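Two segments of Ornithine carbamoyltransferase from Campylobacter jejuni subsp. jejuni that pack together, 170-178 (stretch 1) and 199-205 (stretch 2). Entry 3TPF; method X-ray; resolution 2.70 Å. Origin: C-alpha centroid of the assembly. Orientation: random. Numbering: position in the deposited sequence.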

# COMPACT_ATOMS: atom_id res chain seq x y z
N GLY B 170 -9.15 14.73 -35.69
CA GLY B 170 -9.04 14.91 -37.15
C GLY B 170 -7.91 14.11 -37.83
O GLY B 170 -7.47 14.42 -38.94
N PHE B 171 -7.47 13.07 -37.16
CA PHE B 171 -6.36 12.27 -37.62
C PHE B 171 -6.80 11.38 -38.74
O PHE B 171 -7.99 11.19 -39.00
CB PHE B 171 -5.84 11.33 -36.51
CG PHE B 171 -4.97 12.00 -35.49
CD1 PHE B 171 -4.86 13.38 -35.42
CD2 PHE B 171 -4.28 11.22 -34.57
CE1 PHE B 171 -4.07 13.96 -34.44
CE2 PHE B 171 -3.47 11.80 -33.63
CZ PHE B 171 -3.36 13.17 -33.56
N GLU B 172 -5.80 10.85 -39.42
CA GLU B 172 -6.04 9.89 -40.49
C GLU B 172 -5.68 8.59 -39.90
O GLU B 172 -4.54 8.40 -39.53
CB GLU B 172 -5.17 10.18 -41.69
CG GLU B 172 -5.29 9.15 -42.80
CD GLU B 172 -4.51 9.53 -44.07
OE1 GLU B 172 -4.15 10.73 -44.24
OE2 GLU B 172 -4.31 8.62 -44.88
N ILE B 173 -6.66 7.73 -39.71
CA ILE B 173 -6.40 6.46 -39.05
C ILE B 173 -6.90 5.26 -39.82
O ILE B 173 -8.04 5.22 -40.27
CB ILE B 173 -6.97 6.43 -37.63
CG1 ILE B 173 -6.53 5.14 -36.93
CG2 ILE B 173 -8.46 6.56 -37.67
CD1 ILE B 173 -6.88 5.08 -35.46
N SER B 174 -6.02 4.27 -39.95
CA SER B 174 -6.38 2.94 -40.51
C SER B 174 -6.30 1.85 -39.45
O SER B 174 -5.29 1.69 -38.80
CB SER B 174 -5.47 2.55 -41.64
OG SER B 174 -5.84 3.28 -42.78
N ILE B 175 -7.41 1.14 -39.29
CA ILE B 175 -7.49 0.06 -38.33
C ILE B 175 -7.51 -1.25 -39.04
O ILE B 175 -8.26 -1.44 -40.00
CB ILE B 175 -8.74 0.14 -37.45
CG1 ILE B 175 -8.69 1.41 -36.60
CG2 ILE B 175 -8.86 -1.10 -36.56
CD1 ILE B 175 -9.91 1.59 -35.74
N ALA B 176 -6.70 -2.18 -38.52
CA ALA B 176 -6.64 -3.54 -39.07
C ALA B 176 -6.80 -4.60 -37.98
O ALA B 176 -6.13 -4.56 -36.98
CB ALA B 176 -5.37 -3.76 -39.89
N MSE B 177 -7.78 -5.47 -38.18
CA MSE B 177 -8.08 -6.58 -37.28
C MSE B 177 -8.59 -7.73 -38.12
O MSE B 177 -8.95 -7.53 -39.26
CB MSE B 177 -9.15 -6.14 -36.31
CG MSE B 177 -10.42 -5.61 -37.00
SE MSE B 177 -11.77 -4.93 -35.69
CE MSE B 177 -10.78 -3.86 -34.32
N PRO B 178 -8.67 -8.94 -37.57
CA PRO B 178 -9.07 -10.06 -38.37
C PRO B 178 -10.50 -9.97 -38.94
O PRO B 178 -11.28 -9.11 -38.52
CB PRO B 178 -8.92 -11.25 -37.42
CG PRO B 178 -8.05 -10.76 -36.31
CD PRO B 178 -8.37 -9.33 -36.18
N GLY B 199 -12.99 16.30 -40.00
CA GLY B 199 -12.30 15.81 -41.20
C GLY B 199 -11.41 14.60 -41.05
O GLY B 199 -10.47 14.43 -41.79
N ALA B 200 -11.68 13.77 -40.06
CA ALA B 200 -10.96 12.49 -39.89
C ALA B 200 -11.12 11.58 -41.10
O ALA B 200 -12.22 11.38 -41.67
CB ALA B 200 -11.42 11.77 -38.67
N LYS B 201 -9.98 11.04 -41.51
CA LYS B 201 -9.96 9.99 -42.54
C LYS B 201 -9.79 8.63 -41.82
O LYS B 201 -8.67 8.15 -41.60
CB LYS B 201 -8.85 10.27 -43.57
CG LYS B 201 -9.07 11.56 -44.38
CD LYS B 201 -7.79 12.07 -45.10
CE LYS B 201 -8.01 13.52 -45.61
NZ LYS B 201 -7.52 13.84 -47.01
N ILE B 202 -10.93 8.04 -41.48
CA ILE B 202 -11.00 6.75 -40.79
C ILE B 202 -11.33 5.62 -41.74
O ILE B 202 -12.21 5.72 -42.55
CB ILE B 202 -12.14 6.75 -39.76
CG1 ILE B 202 -11.93 7.89 -38.78
CG2 ILE B 202 -12.26 5.40 -39.06
CD1 ILE B 202 -13.00 8.02 -37.75
N SER B 203 -10.59 4.53 -41.64
CA SER B 203 -10.80 3.32 -42.47
C SER B 203 -10.57 2.05 -41.64
O SER B 203 -9.64 2.00 -40.86
CB SER B 203 -9.86 3.32 -43.68
OG SER B 203 -8.55 3.71 -43.30
N LEU B 204 -11.44 1.07 -41.79
CA LEU B 204 -11.33 -0.21 -41.06
C LEU B 204 -11.27 -1.37 -42.03
O LEU B 204 -12.05 -1.44 -42.98
CB LEU B 204 -12.49 -0.42 -40.09
CG LEU B 204 -12.91 -1.87 -39.73
CD1 LEU B 204 -11.91 -2.45 -38.75
CD2 LEU B 204 -14.34 -2.01 -39.21
N GLY B 205 -10.33 -2.27 -41.80
CA GLY B 205 -10.08 -3.39 -42.71
C GLY B 205 -9.56 -4.60 -41.98
O GLY B 205 -9.53 -4.63 -40.77

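Strands 172-176 and 201-205 lie side by side as parallel neighbours in a sheet, their N-to-C directions 4° apart and their axes 4.7 Å apart at closest approach. Each is entered from a helix through a glycine with positive phi, Gly-170 (94°) and Gly-199 (70°). At Gly-170 a CB would be jammed against the carbonyl oxygen of the preceding residue, so the backbone there calls for glycine. The register pairs Glu-172 with Lys-201, Ile-173 with Ile-202, Ser-174 with Ser-203, Ile-175 with Leu-204 and Ala-176 with Gly-205.

As in any parallel pair, alternate residues of stretch 1 point both N and O across the gap. The hydrogen-bond ladder opens with Lys-201 N to Phe-171 O (3.2 Å) and continues with Ile-173 N to Lys-201 O (2.8 Å), Ser-203 N to Ile-173 O (3.0 Å), Ile-175 N to Ser-203 O (2.9 Å) and Gly-205 N to Ile-175 O (2.9 Å). Met-177 N to Gly-205 O (3.2 Å) carries it one residue past the strand. The hydrogen bond from Ile-175 N to Ser-203 O is the straightest, with an N-H...O angle of 172°. CA-H...O contacts add to the same carbonyls, among them Glu-172 CA to Lys-201 O at 3.3 Å and Ile-202 CA to Ile-173 O at 3.4 Å.

The side chains alternate between two faces. One carries Ile-173, Ile-175, Ile-202 and Leu-204, a greasy surface suited to the buried positions of the two stretch 1 isoleucines. Ile-173 CG2 meets Ile-202 CG1 at 3.9 Å. Farther along, the CD1 methyl of Leu-204 serves two partners, lying 4.0 Å from Ile-175 CG2 and 3.9 Å from CG of the selenomethionine Met-177; the end of the leucine comes nearer to stretch 1 than its CA-to-CB direction would suggest.

The other face is more polar. Ser-174 OG donates to Ser-203 OG over 2.8 Å, the small side chains letting two hydroxyls meet directly between paired residues. Ser-203 OG in turn makes a weak bond to Ile-173 O at 3.4 Å. Glu-172 and Lys-201 touch through their aliphatic parts, CG of Glu-172 to CB of Lys-201 at 3.8 Å, while the end of the lysine leads away into an exposed position. Ala-176 sits beside Gly-205, where the coordinates leave room for a CB. The CA-to-CB bond of Phe-171 points away from stretch 2, and the residue contributes through its carbonyl. Altogether the pairing buries 559 Å², counting both sides.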